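Local coordinates for protein probable mRNA-capping enzyme (Acanthamoeba polyphaga mimivirus, PDB 3BGY) that removes the terminal phosphate from the 5'-triphosphate end of mRNA, as the triphosphatase domain of a larger viral enzyme that builds the mRNA cap, at residues Ile12-Glu17 with Thr223-Leu228; Leu76-Lys81 with Gly166-Met171; Asn69-Ile74 with Ser87-Glu92; Ile45-Phe50 with Ser207-Glu212. All blocks are in the same frame, centred on the assembly; numbering follows the deposited sequence.

Contact 1 (Ile12-Glu17 with Thr223-Leu228)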
loop_
_atom_site.group_PDB
_atom_site.type_symbol
_atom_site.label_atom_id
_atom_site.label_comp_id
_atom_site.label_asym_id
_atom_site.label_seq_id
_atom_site.Cartn_x
_atom_site.Cartn_y
_atom_site.Cartn_z
ATOM N N ILE A 12 -1.925 11.972 -27.108
ATOM C CA ILE A 12 -2.320 12.320 -25.707
ATOM C C ILE A 12 -1.186 11.963 -24.736
ATOM O O ILE A 12 -0.878 10.785 -24.529
ATOM C CB ILE A 12 -3.638 11.574 -25.270
ATOM C CG1 ILE A 12 -4.742 11.762 -26.323
ATOM C CG2 ILE A 12 -4.132 12.108 -23.904
ATOM C CD1 ILE A 12 -5.951 10.840 -26.158
ATOM N N THR A 13 -0.542 12.990 -24.184
ATOM C CA THR A 13 0.538 12.799 -23.214
ATOM C C THR A 13 0.018 13.201 -21.841
ATOM O O THR A 13 -0.777 14.130 -21.716
ATOM C CB THR A 13 1.819 13.641 -23.536
ATOM O OG1 THR A 13 1.492 15.035 -23.607
ATOM C CG2 THR A 13 2.459 13.194 -24.840
ATOM N N ILE A 14 0.474 12.489 -20.821
ATOM C CA ILE A 14 0.083 12.737 -19.434
ATOM C C ILE A 14 1.043 13.682 -18.740
ATOM O O ILE A 14 0.614 14.599 -18.040
ATOM C CB ILE A 14 -0.000 11.400 -18.614
ATOM C CG1 ILE A 14 -1.126 10.530 -19.165
ATOM C CG2 ILE A 14 -0.276 11.663 -17.103
ATOM C CD1 ILE A 14 -1.208 9.161 -18.525
ATOM N N PHE A 15 2.336 13.482 -18.971
ATOM C CA PHE A 15 3.366 14.264 -18.295
ATOM C C PHE A 15 3.864 15.468 -19.064
ATOM O O PHE A 15 4.067 15.405 -20.276
ATOM C CB PHE A 15 4.593 13.383 -17.971
ATOM C CG PHE A 15 4.260 12.101 -17.252
ATOM C CD1 PHE A 15 3.442 12.110 -16.109
ATOM C CD2 PHE A 15 4.756 10.870 -17.725
ATOM C CE1 PHE A 15 3.114 10.905 -15.448
ATOM C CE2 PHE A 15 4.438 9.665 -17.065
ATOM C CZ PHE A 15 3.618 9.696 -15.928
ATOM N N SER A 16 4.124 16.542 -18.322
ATOM C CA SER A 16 4.722 17.749 -18.895
ATOM C C SER A 16 6.210 17.400 -19.051
ATOM O O SER A 16 6.679 16.390 -18.496
ATOM C CB SER A 16 4.599 18.914 -17.917
ATOM O OG SER A 16 5.321 18.639 -16.733
ATOM N N GLU A 17 6.978 18.250 -19.730
ATOM C CA GLU A 17 8.402 17.984 -19.905
ATOM C C GLU A 17 9.136 17.890 -18.559
ATOM O O GLU A 17 9.938 16.961 -18.352
ATOM C CB GLU A 17 9.047 19.054 -20.802
ATOM C CG GLU A 17 10.548 18.823 -21.018
ATOM C CD GLU A 17 11.206 19.895 -21.857
ATOM O OE1 GLU A 17 10.567 20.930 -22.138
ATOM O OE2 GLU A 17 12.367 19.681 -22.253
ATOM N N THR A 223 6.610 3.539 -21.446
ATOM C CA THR A 223 5.790 2.342 -21.157
ATOM C C THR A 223 4.830 2.660 -19.976
ATOM O O THR A 223 3.630 2.299 -20.013
ATOM C CB THR A 223 6.714 1.167 -20.809
ATOM O OG1 THR A 223 7.634 1.005 -21.878
ATOM C CG2 THR A 223 5.954 -0.135 -20.620
ATOM N N LEU A 224 5.336 3.374 -18.964
ATOM C CA LEU A 224 4.517 3.761 -17.806
ATOM C C LEU A 224 3.372 4.661 -18.246
ATOM O O LEU A 224 2.225 4.426 -17.859
ATOM C CB LEU A 224 5.359 4.486 -16.760
ATOM C CG LEU A 224 4.646 5.079 -15.532
ATOM C CD1 LEU A 224 4.106 3.957 -14.653
ATOM C CD2 LEU A 224 5.579 5.957 -14.754
ATOM N N GLU A 225 3.670 5.615 -19.139
ATOM C CA GLU A 225 2.645 6.558 -19.608
ATOM C C GLU A 225 1.566 5.804 -20.372
ATOM O O GLU A 225 0.381 6.053 -20.156
ATOM C CB GLU A 225 3.278 7.656 -20.484
ATOM C CG GLU A 225 2.421 8.885 -20.668
ATOM C CD GLU A 225 3.206 10.078 -21.223
ATOM O OE1 GLU A 225 4.221 9.884 -21.921
ATOM O OE2 GLU A 225 2.815 11.222 -20.928
ATOM N N SER A 226 1.961 4.823 -21.196
ATOM C CA SER A 226 0.999 4.002 -21.949
ATOM C C SER A 226 0.127 3.187 -20.992
ATOM O O SER A 226 -1.076 3.077 -21.185
ATOM C CB SER A 226 1.708 3.038 -22.887
ATOM O OG SER A 226 2.340 3.744 -23.931
ATOM N N GLU A 227 0.741 2.664 -19.930
ATOM C CA GLU A 227 -0.018 1.877 -18.946
ATOM C C GLU A 227 -0.983 2.765 -18.158
ATOM O O GLU A 227 -2.130 2.379 -17.918
ATOM C CB GLU A 227 0.917 1.110 -18.003
ATOM C CG GLU A 227 1.535 -0.093 -18.683
ATOM C CD GLU A 227 2.392 -0.965 -17.779
ATOM O OE1 GLU A 227 2.377 -0.772 -16.544
ATOM O OE2 GLU A 227 3.096 -1.847 -18.327
ATOM N N LEU A 228 -0.574 3.998 -17.857
ATOM C CA LEU A 228 -1.451 4.901 -17.110
ATOM C C LEU A 228 -2.624 5.344 -17.986
ATOM O O LEU A 228 -3.731 5.503 -17.487
ATOM C CB LEU A 228 -0.694 6.114 -16.580
ATOM C CG LEU A 228 0.417 5.823 -15.574
ATOM C CD1 LEU A 228 1.056 7.102 -15.128
ATOM C CD2 LEU A 228 -0.128 5.052 -14.403
HETATM O O HOH W 1 5.225 12.854 -21.697
#
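Glu225 reaches over from helix 221-235, which packs on the closed antiparallel barrel of this tunnel-type triphosphatase, to grip the backbone amides of Ile14 and Phe15 just ahead of helix 17-32. Its CB lies 4.1 Å from Phe15 CE2. CG, set anti to the backbone N (chi1 -162°), passes Ile14 CB at 4.1 Å, and the chain runs extended from there. CD comes 3.9 Å from Phe15 CD2, with the carboxylate turned only 20° from the ring plane. At the tip, OE2 takes two successive amides from opposite faces of its plane: Ile14 N at 2.7 Å, on the anti side but well out of the carboxylate plane, and Phe15 N at 3.0 Å, nearly straight. Beside this polar grip Leu228 crosses both neighbours at about a right angle, its CB 3.7 Å from Ile14 CD1 and its CD1 3.7 Å from Phe15 CZ. Leu228 also touches Val40 and Leu213 of the barrel. A water hydrogen-bonded to Glu225 OE2 also reaches Phe15 O at 3.1 Å.

Contact 2 (Leu76-Lys81 with Gly166-Met171)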
loop_
_atom_site.group_PDB
_atom_site.type_symbol
_atom_site.label_atom_id
_atom_site.label_comp_id
_atom_site.label_asym_id
_atom_site.label_seq_id
_atom_site.Cartn_x
_atom_site.Cartn_y
_atom_site.Cartn_z
ATOM N N LEU A 76 1.980 1.565 13.534
ATOM C CA LEU A 76 2.472 2.320 14.697
ATOM C C LEU A 76 3.171 3.521 14.115
ATOM O O LEU A 76 4.133 3.380 13.359
ATOM C CB LEU A 76 3.460 1.516 15.532
ATOM C CG LEU A 76 3.016 0.156 16.012
ATOM C CD1 LEU A 76 4.170 -0.390 16.858
ATOM C CD2 LEU A 76 1.720 0.221 16.844
ATOM N N ILE A 77 2.661 4.707 14.452
ATOM C CA ILE A 77 3.177 5.968 13.918
ATOM C C ILE A 77 3.983 6.694 14.981
ATOM O O ILE A 77 3.461 7.123 15.992
ATOM C CB ILE A 77 2.020 6.842 13.386
ATOM C CG1 ILE A 77 1.187 6.022 12.395
ATOM C CG2 ILE A 77 2.573 8.112 12.660
ATOM C CD1 ILE A 77 -0.233 6.526 12.244
ATOM N N PHE A 78 5.258 6.884 14.676
ATOM C CA PHE A 78 6.206 7.475 15.609
ATOM C C PHE A 78 6.290 8.995 15.531
ATOM O O PHE A 78 5.867 9.573 14.538
ATOM C CB PHE A 78 7.568 6.812 15.381
ATOM C CG PHE A 78 7.620 5.407 15.840
ATOM C CD1 PHE A 78 7.233 4.374 14.986
ATOM C CD2 PHE A 78 8.010 5.097 17.163
ATOM C CE1 PHE A 78 7.222 3.018 15.436
ATOM C CE2 PHE A 78 8.006 3.756 17.625
ATOM C CZ PHE A 78 7.603 2.712 16.754
ATOM N N PRO A 79 6.833 9.663 16.582
ATOM C CA PRO A 79 6.954 11.127 16.571
ATOM C C PRO A 79 7.723 11.675 15.370
ATOM O O PRO A 79 7.429 12.779 14.908
ATOM C CB PRO A 79 7.690 11.413 17.880
ATOM C CG PRO A 79 7.183 10.394 18.761
ATOM C CD PRO A 79 7.119 9.147 17.930
ATOM N N ASP A 80 8.644 10.875 14.811
ATOM C CA ASP A 80 9.413 11.313 13.649
ATOM C C ASP A 80 8.645 11.117 12.333
ATOM O O ASP A 80 9.185 11.383 11.257
ATOM C CB ASP A 80 10.813 10.644 13.592
ATOM C CG ASP A 80 10.761 9.116 13.330
ATOM O OD1 ASP A 80 9.659 8.503 13.295
ATOM O OD2 ASP A 80 11.850 8.524 13.142
ATOM N N LYS A 81 7.394 10.633 12.452
ATOM C CA LYS A 81 6.451 10.394 11.335
ATOM C C LYS A 81 6.682 9.097 10.560
ATOM O O LYS A 81 5.949 8.786 9.604
ATOM C CB LYS A 81 6.356 11.596 10.364
ATOM C CG LYS A 81 5.927 12.915 11.026
ATOM C CD LYS A 81 6.104 14.089 10.068
ATOM C CE LYS A 81 5.813 15.425 10.749
ATOM N NZ LYS A 81 6.747 15.750 11.876
ATOM N N GLY A 166 5.615 4.919 24.316
ATOM C CA GLY A 166 4.272 5.072 24.850
ATOM C C GLY A 166 3.523 6.247 24.226
ATOM O O GLY A 166 2.332 6.426 24.480
ATOM N N SER A 167 4.214 7.053 23.424
ATOM C CA SER A 167 3.601 8.212 22.775
ATOM C C SER A 167 3.296 7.952 21.288
ATOM O O SER A 167 3.087 8.884 20.496
ATOM C CB SER A 167 4.500 9.447 22.929
ATOM O OG SER A 167 5.627 9.375 22.071
ATOM N N GLU A 168 3.328 6.682 20.907
ATOM C CA GLU A 168 3.037 6.285 19.514
ATOM C C GLU A 168 1.557 6.449 19.196
ATOM O O GLU A 168 0.706 6.286 20.086
ATOM C CB GLU A 168 3.371 4.799 19.289
ATOM C CG GLU A 168 4.859 4.441 19.283
ATOM C CD GLU A 168 5.510 4.458 20.661
ATOM O OE1 GLU A 168 4.794 4.250 21.666
ATOM O OE2 GLU A 168 6.740 4.682 20.726
ATOM N N ARG A 169 1.269 6.796 17.938
ATOM C CA ARG A 169 -0.104 6.879 17.456
ATOM C C ARG A 169 -0.377 5.536 16.757
ATOM O O ARG A 169 0.567 4.885 16.283
ATOM C CB ARG A 169 -0.278 8.033 16.446
ATOM C CG ARG A 169 -0.179 9.453 17.032
ATOM C CD ARG A 169 -0.094 10.484 15.884
ATOM N NE ARG A 169 -0.253 11.903 16.270
ATOM C CZ ARG A 169 0.717 12.658 16.787
ATOM N NH1 ARG A 169 1.924 12.148 17.009
ATOM N NH2 ARG A 169 0.516 13.962 16.989
ATOM N N ILE A 170 -1.617 5.056 16.779
ATOM C CA ILE A 170 -1.922 3.799 16.091
ATOM C C ILE A 170 -3.076 3.996 15.118
ATOM O O ILE A 170 -4.040 4.708 15.415
ATOM C CB ILE A 170 -2.280 2.645 17.049
ATOM C CG1 ILE A 170 -1.220 2.514 18.144
ATOM C CG2 ILE A 170 -2.317 1.307 16.281
ATOM C CD1 ILE A 170 -1.653 1.617 19.274
ATOM N N MET A 171 -2.954 3.379 13.948
ATOM C CA MET A 171 -3.997 3.440 12.932
ATOM C C MET A 171 -4.299 2.026 12.452
ATOM O O MET A 171 -3.390 1.186 12.340
ATOM C CB MET A 171 -3.573 4.333 11.765
ATOM C CG MET A 171 -4.614 4.466 10.660
ATOM S SD MET A 171 -4.014 5.506 9.355
ATOM C CE MET A 171 -2.426 4.696 8.969
HETATM O O HOH W 2 3.412 9.632 16.944
#
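Glu168 folds over the ring of Phe78 where two antiparallel barrel strands, 66-77 and 169-183, meet at one end of their pairing. CG sits 4.1 Å from the ring centroid of Phe78, off-centre, in a CH-pi contact. A bend at chi2 (74°) then turns CD aside, and the carboxylate stands 72° to the ring, with OE2 3.5 Å from Phe78 CE2. That group is held from its own side of the contact: OE1 accepts Gly166 N through its syn lone pair, and OE2 takes Thr165 N. Next along, Ile77 and Arg169 form a hydrogen-bonded pair, Ile77 N to Arg169 O at 2.8 Å and Arg169 N to Ile77 O at 2.9 Å. Ile77 O has a second partner, a water at 2.7 Å that lies in the plane of the Arg169 guanidinium at its edge and accepts from NH1, so the water ties the guanidinium to the carbonyl of the partner strand. On the other face of the sheet, Leu76 and Ile170 lie side by side and point the same way, with Leu76 CD2 3.9 Å from Ile170 CG1. Beyond Ile77, the chain turns back in a type I turn from Phe78 to Lys81 toward strand 83-88. Helix 106-115 covers the Leu76 and Ile170 face, where Ser110 touches both residues and Ile113 and Val114 pack on Leu76.

Contact 3 (Asn69-Ile74 with Ser87-Glu92); sequences NNYLDI and SLFNQE
Tyr71 and Phe89 lie side by side as an offset stack, centroids 4.7 Å apart and planes at 24°. Tyr71 chi1 (61°) puts CG between the backbone N and carbonyl carbon, where it lies 3.7 Å from Phe89 CE2. Tyr71 CB sits over the Phe89 face, 4.0 Å from the centroid. On the same side of the hairpin, Ser87 OG donates to Asp73 OD1 at 2.6 Å, meeting the syn side but 31° out of the carboxylate plane. The other oxygen, OD2, has long, weak ion pairs with Lys175 and Arg85. In Gln91 the bend at chi2 brings CD back toward the strand, and NE2 bonds both Asn70 O at 2.8 Å and Phe89 O at 2.9 Å. Leu72 and Leu88 pair through two backbone bonds and turn to the opposite face, onto Ile94. This is a beta hairpin with one apolar face under helix 91-101 and one that mixes the aromatic stack with the Asp73-Ser87 bond, consistent with the charged interior of a tunnel triphosphatase barrel.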
loop_
_atom_site.group_PDB
_atom_site.type_symbol
_atom_site.label_atom_id
_atom_site.label_comp_id
_atom_site.label_asym_id
_atom_site.label_seq_id
_atom_site.Cartn_x
_atom_site.Cartn_y
_atom_site.Cartn_z
ATOM N N ASN A 69 -7.003 -10.654 -1.231
ATOM C CA ASN A 69 -6.830 -10.918 0.202
ATOM C C ASN A 69 -7.598 -9.946 1.058
ATOM O O ASN A 69 -7.732 -8.793 0.701
ATOM C CB ASN A 69 -5.359 -10.738 0.621
ATOM C CG ASN A 69 -4.446 -11.821 0.102
ATOM O OD1 ASN A 69 -4.548 -12.985 0.502
ATOM N ND2 ASN A 69 -3.533 -11.444 -0.778
ATOM N N ASN A 70 -8.034 -10.420 2.218
ATOM C CA ASN A 70 -8.703 -9.599 3.235
ATOM C C ASN A 70 -7.627 -9.580 4.344
ATOM O O ASN A 70 -7.095 -10.635 4.726
ATOM C CB ASN A 70 -9.952 -10.270 3.825
ATOM C CG ASN A 70 -11.029 -10.517 2.811
ATOM O OD1 ASN A 70 -11.374 -9.637 2.042
ATOM N ND2 ASN A 70 -11.594 -11.720 2.828
ATOM N N TYR A 71 -7.240 -8.399 4.807
ATOM C CA TYR A 71 -6.227 -8.306 5.858
ATOM C C TYR A 71 -6.372 -7.067 6.708
ATOM O O TYR A 71 -6.956 -6.087 6.280
ATOM C CB TYR A 71 -4.803 -8.380 5.275
ATOM C CG TYR A 71 -4.412 -7.290 4.298
ATOM C CD1 TYR A 71 -4.792 -7.360 2.949
ATOM C CD2 TYR A 71 -3.582 -6.234 4.701
ATOM C CE1 TYR A 71 -4.335 -6.396 2.023
ATOM C CE2 TYR A 71 -3.115 -5.272 3.783
ATOM C CZ TYR A 71 -3.496 -5.361 2.454
ATOM O OH TYR A 71 -3.062 -4.400 1.569
ATOM N N LEU A 72 -5.794 -7.114 7.904
ATOM C CA LEU A 72 -5.826 -5.980 8.818
ATOM C C LEU A 72 -4.417 -5.379 8.967
ATOM O O LEU A 72 -3.463 -6.083 9.338
ATOM C CB LEU A 72 -6.331 -6.438 10.210
ATOM C CG LEU A 72 -6.305 -5.349 11.283
ATOM C CD1 LEU A 72 -7.273 -4.258 10.954
ATOM C CD2 LEU A 72 -6.588 -5.938 12.661
ATOM N N ASP A 73 -4.280 -4.090 8.643
ATOM C CA ASP A 73 -3.013 -3.369 8.817
ATOM C C ASP A 73 -3.038 -2.613 10.130
ATOM O O ASP A 73 -3.976 -1.864 10.394
ATOM C CB ASP A 73 -2.803 -2.296 7.736
ATOM C CG ASP A 73 -2.170 -2.828 6.485
ATOM O OD1 ASP A 73 -1.724 -3.985 6.473
ATOM O OD2 ASP A 73 -2.074 -2.056 5.510
ATOM N N ILE A 74 -1.984 -2.770 10.931
ATOM C CA ILE A 74 -1.885 -2.054 12.202
ATOM C C ILE A 74 -0.619 -1.246 12.052
ATOM O O ILE A 74 0.478 -1.791 11.918
ATOM C CB ILE A 74 -1.778 -2.998 13.432
ATOM C CG1 ILE A 74 -2.983 -3.930 13.504
ATOM C CG2 ILE A 74 -1.796 -2.181 14.731
ATOM C CD1 ILE A 74 -2.701 -5.310 12.985
ATOM N N SER A 87 0.878 -6.356 8.892
ATOM C CA SER A 87 -0.317 -6.754 8.148
ATOM C C SER A 87 -0.654 -8.191 8.552
ATOM O O SER A 87 0.181 -9.074 8.386
ATOM C CB SER A 87 -0.062 -6.710 6.639
ATOM O OG SER A 87 0.417 -5.428 6.254
ATOM N N LEU A 88 -1.859 -8.397 9.065
ATOM C CA LEU A 88 -2.325 -9.729 9.495
ATOM C C LEU A 88 -3.227 -10.298 8.415
ATOM O O LEU A 88 -4.304 -9.753 8.164
ATOM C CB LEU A 88 -3.080 -9.612 10.813
ATOM C CG LEU A 88 -2.297 -9.076 12.011
ATOM C CD1 LEU A 88 -3.207 -9.028 13.240
ATOM C CD2 LEU A 88 -1.081 -9.973 12.296
ATOM N N PHE A 89 -2.801 -11.420 7.815
ATOM C CA PHE A 89 -3.553 -12.056 6.730
ATOM C C PHE A 89 -4.399 -13.248 7.156
ATOM O O PHE A 89 -5.286 -13.684 6.424
ATOM C CB PHE A 89 -2.606 -12.484 5.595
ATOM C CG PHE A 89 -2.045 -11.331 4.809
ATOM C CD1 PHE A 89 -0.871 -10.688 5.240
ATOM C CD2 PHE A 89 -2.659 -10.902 3.614
ATOM C CE1 PHE A 89 -0.313 -9.626 4.499
ATOM C CE2 PHE A 89 -2.097 -9.835 2.859
ATOM C CZ PHE A 89 -0.928 -9.199 3.301
ATOM N N ASN A 90 -4.101 -13.804 8.327
ATOM C CA ASN A 90 -4.878 -14.959 8.793
ATOM C C ASN A 90 -6.178 -14.452 9.452
ATOM O O ASN A 90 -6.124 -13.746 10.441
ATOM C CB ASN A 90 -4.015 -15.775 9.757
ATOM C CG ASN A 90 -4.739 -16.982 10.302
ATOM O OD1 ASN A 90 -5.484 -16.872 11.265
ATOM N ND2 ASN A 90 -4.556 -18.126 9.660
ATOM N N GLN A 91 -7.333 -14.842 8.902
ATOM C CA GLN A 91 -8.640 -14.387 9.406
ATOM C C GLN A 91 -8.963 -14.716 10.854
ATOM O O GLN A 91 -9.544 -13.889 11.555
ATOM C CB GLN A 91 -9.780 -14.817 8.466
ATOM C CG GLN A 91 -9.530 -14.543 6.969
ATOM C CD GLN A 91 -9.264 -13.076 6.652
ATOM O OE1 GLN A 91 -10.118 -12.213 6.886
ATOM N NE2 GLN A 91 -8.054 -12.784 6.158
ATOM N N GLU A 92 -8.509 -15.883 11.322
ATOM C CA GLU A 92 -8.718 -16.289 12.708
ATOM C C GLU A 92 -7.875 -15.393 13.640
ATOM O O GLU A 92 -8.373 -14.937 14.668
ATOM C CB GLU A 92 -8.351 -17.771 12.884
ATOM C CG GLU A 92 -8.680 -18.352 14.263
ATOM C CD GLU A 92 -8.538 -19.871 14.349
ATOM O OE1 GLU A 92 -8.056 -20.514 13.388
ATOM O OE2 GLU A 92 -8.917 -20.426 15.399
HETATM O O HOH W 3 -5.983 -13.077 3.740
#

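Contact 4 (Ile45-Phe50 with Ser207-Glu212)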
loop_
_atom_site.group_PDB
_atom_site.type_symbol
_atom_site.label_atom_id
_atom_site.label_comp_id
_atom_site.label_asym_id
_atom_site.label_seq_id
_atom_site.Cartn_x
_atom_site.Cartn_y
_atom_site.Cartn_z
ATOM N N ILE A 45 -11.384 7.691 -6.554
ATOM C CA ILE A 45 -11.949 6.383 -6.860
ATOM C C ILE A 45 -13.071 6.135 -5.844
ATOM O O ILE A 45 -12.845 6.211 -4.630
ATOM C CB ILE A 45 -10.887 5.257 -6.743
ATOM C CG1 ILE A 45 -9.689 5.534 -7.680
ATOM C CG2 ILE A 45 -11.550 3.883 -7.014
ATOM C CD1 ILE A 45 -10.020 5.738 -9.135
ATOM N N ASN A 46 -14.289 5.997 -6.357
ATOM C CA ASN A 46 -15.453 5.776 -5.507
ATOM C C ASN A 46 -16.037 4.406 -5.804
ATOM O O ASN A 46 -15.469 3.680 -6.609
ATOM C CB ASN A 46 -16.405 6.956 -5.663
ATOM C CG ASN A 46 -15.752 8.249 -5.200
ATOM O OD1 ASN A 46 -15.329 8.355 -4.040
ATOM N ND2 ASN A 46 -15.561 9.188 -6.121
ATOM N N TYR A 47 -17.128 4.023 -5.143
ATOM C CA TYR A 47 -17.686 2.672 -5.343
ATOM C C TYR A 47 -17.981 2.284 -6.805
ATOM O O TYR A 47 -17.567 1.213 -7.224
ATOM C CB TYR A 47 -18.906 2.416 -4.427
ATOM C CG TYR A 47 -19.401 0.997 -4.534
ATOM C CD1 TYR A 47 -18.730 -0.040 -3.866
ATOM C CD2 TYR A 47 -20.478 0.666 -5.366
ATOM C CE1 TYR A 47 -19.124 -1.370 -4.039
ATOM C CE2 TYR A 47 -20.892 -0.664 -5.535
ATOM C CZ TYR A 47 -20.194 -1.675 -4.872
ATOM O OH TYR A 47 -20.538 -2.985 -5.080
ATOM N N PRO A 48 -18.660 3.153 -7.592
ATOM C CA PRO A 48 -18.911 2.729 -8.984
ATOM C C PRO A 48 -17.627 2.475 -9.807
ATOM O O PRO A 48 -17.594 1.531 -10.607
ATOM C CB PRO A 48 -19.779 3.865 -9.565
ATOM C CG PRO A 48 -19.656 4.973 -8.653
ATOM C CD PRO A 48 -19.381 4.411 -7.296
ATOM N N ASN A 49 -16.589 3.291 -9.564
ATOM C CA ASN A 49 -15.263 3.193 -10.229
ATOM C C ASN A 49 -14.570 1.905 -9.796
ATOM O O ASN A 49 -13.942 1.219 -10.611
ATOM C CB ASN A 49 -14.321 4.339 -9.807
ATOM C CG ASN A 49 -14.686 5.679 -10.410
ATOM O OD1 ASN A 49 -14.618 6.705 -9.729
ATOM N ND2 ASN A 49 -15.048 5.690 -11.688
ATOM N N PHE A 50 -14.687 1.602 -8.501
ATOM C CA PHE A 50 -14.088 0.406 -7.880
ATOM C C PHE A 50 -14.688 -0.858 -8.524
ATOM O O PHE A 50 -13.960 -1.775 -8.905
ATOM C CB PHE A 50 -14.332 0.448 -6.343
ATOM C CG PHE A 50 -14.090 -0.859 -5.625
ATOM C CD1 PHE A 50 -12.801 -1.220 -5.233
ATOM C CD2 PHE A 50 -15.153 -1.739 -5.347
ATOM C CE1 PHE A 50 -12.551 -2.448 -4.571
ATOM C CE2 PHE A 50 -14.925 -2.972 -4.690
ATOM C CZ PHE A 50 -13.610 -3.332 -4.299
ATOM N N SER A 207 -16.402 2.452 3.722
ATOM C CA SER A 207 -15.194 2.180 2.963
ATOM C C SER A 207 -14.721 3.297 2.053
ATOM O O SER A 207 -15.537 4.115 1.605
ATOM C CB SER A 207 -15.452 0.997 2.017
ATOM O OG SER A 207 -15.618 -0.240 2.686
ATOM N N ASN A 208 -13.404 3.432 1.912
ATOM C CA ASN A 208 -12.872 4.344 0.898
ATOM C C ASN A 208 -12.285 3.346 -0.112
ATOM O O ASN A 208 -12.268 2.128 0.138
ATOM C CB ASN A 208 -11.846 5.380 1.406
ATOM C CG ASN A 208 -10.674 4.762 2.145
ATOM O OD1 ASN A 208 -10.836 4.186 3.225
ATOM N ND2 ASN A 208 -9.476 4.919 1.587
ATOM N N TYR A 209 -11.975 3.825 -1.309
ATOM C CA TYR A 209 -11.430 2.981 -2.380
ATOM C C TYR A 209 -10.143 3.541 -2.929
ATOM O O TYR A 209 -10.034 4.739 -3.136
ATOM C CB TYR A 209 -12.515 2.791 -3.478
ATOM C CG TYR A 209 -13.832 2.285 -2.922
ATOM C CD1 TYR A 209 -14.028 0.914 -2.668
ATOM C CD2 TYR A 209 -14.844 3.186 -2.523
ATOM C CE1 TYR A 209 -15.186 0.445 -2.043
ATOM C CE2 TYR A 209 -16.012 2.726 -1.865
ATOM C CZ TYR A 209 -16.169 1.365 -1.638
ATOM O OH TYR A 209 -17.306 0.921 -1.008
ATOM N N GLU A 210 -9.145 2.672 -3.091
ATOM C CA GLU A 210 -7.805 3.071 -3.529
ATOM C C GLU A 210 -7.359 2.258 -4.723
ATOM O O GLU A 210 -7.539 1.048 -4.747
ATOM C CB GLU A 210 -6.825 2.904 -2.349
ATOM C CG GLU A 210 -7.131 3.925 -1.232
ATOM C CD GLU A 210 -6.296 3.817 0.023
ATOM O OE1 GLU A 210 -5.411 2.942 0.108
ATOM O OE2 GLU A 210 -6.547 4.635 0.941
ATOM N N LEU A 211 -6.747 2.929 -5.699
ATOM C CA LEU A 211 -6.277 2.276 -6.930
ATOM C C LEU A 211 -4.849 2.701 -7.183
ATOM O O LEU A 211 -4.526 3.902 -7.177
ATOM C CB LEU A 211 -7.111 2.699 -8.148
ATOM C CG LEU A 211 -6.646 2.260 -9.551
ATOM C CD1 LEU A 211 -6.711 0.742 -9.717
ATOM C CD2 LEU A 211 -7.515 2.925 -10.623
ATOM N N GLU A 212 -3.971 1.721 -7.373
ATOM C CA GLU A 212 -2.582 2.066 -7.657
ATOM C C GLU A 212 -1.976 1.163 -8.691
ATOM O O GLU A 212 -2.423 0.048 -8.874
ATOM C CB GLU A 212 -1.676 1.870 -6.429
ATOM C CG GLU A 212 -1.970 2.690 -5.201
ATOM C CD GLU A 212 -2.815 1.942 -4.195
ATOM O OE1 GLU A 212 -2.703 0.698 -4.096
ATOM O OE2 GLU A 212 -3.589 2.607 -3.495
HETATM O O HOH W 4 -11.141 6.878 -2.964
HETATM O O HOH W 5 -9.245 7.380 -4.486
HETATM O O HOH W 6 -12.985 6.526 -1.721
#
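Ile45 and Tyr209 bring their backbones to 5.6 Å between CA atoms without a direct hydrogen bond; a water links them instead, accepting from Ile45 N and donating to Tyr209 O. The Tyr209 ring then fits into the first turn of helix 47-60. Tyr47 CA stands over one face of that ring, 4.2 Å from its centroid, and the Tyr47 ring turns its edge toward the Tyr209 face, planes at 65° and centroids 5.8 Å apart. In Phe50, CG anti to the backbone N (chi1 165°) brings that ring carbon to Tyr209 CD1, 3.4 Å away, which lies over one face of the Phe50 ring, the two rings oblique at 40°. Ile45 fills in beside them, CG2 3.8 Å from Tyr209 CB and CG1 3.9 Å from Leu211 CB. Leu211 also packs on Val231 and Ile235 of helix 221-235. The result is an aromatic cluster of Tyr47, Phe50 and Tyr209 that seats the N-terminal turn of a helix on strand 208-215 of the barrel.

Overall arrangement
All four contacts belong to one eight-stranded antiparallel barrel and the helices packed on it. Contacts 2 and 3 share strand 66-77, paired with strand 169-183 on one side and strand 83-88 on the other; their centres are about 20 Å apart and they touch, Ile170 CG2 to Ile74 CG2 at 3.9 Å. Contact 1 lies across the chain's centre from both, its centre about 37 Å from that of contact 2. Contact 4 sits between, about 22 Å from contact 1 by centres, on the strand just before helix 221-235. Contact 1 joins the modelled chain's first residues to its last helix, and the other three form within that span, so the start of the modelled chain meets the last helix of this domain.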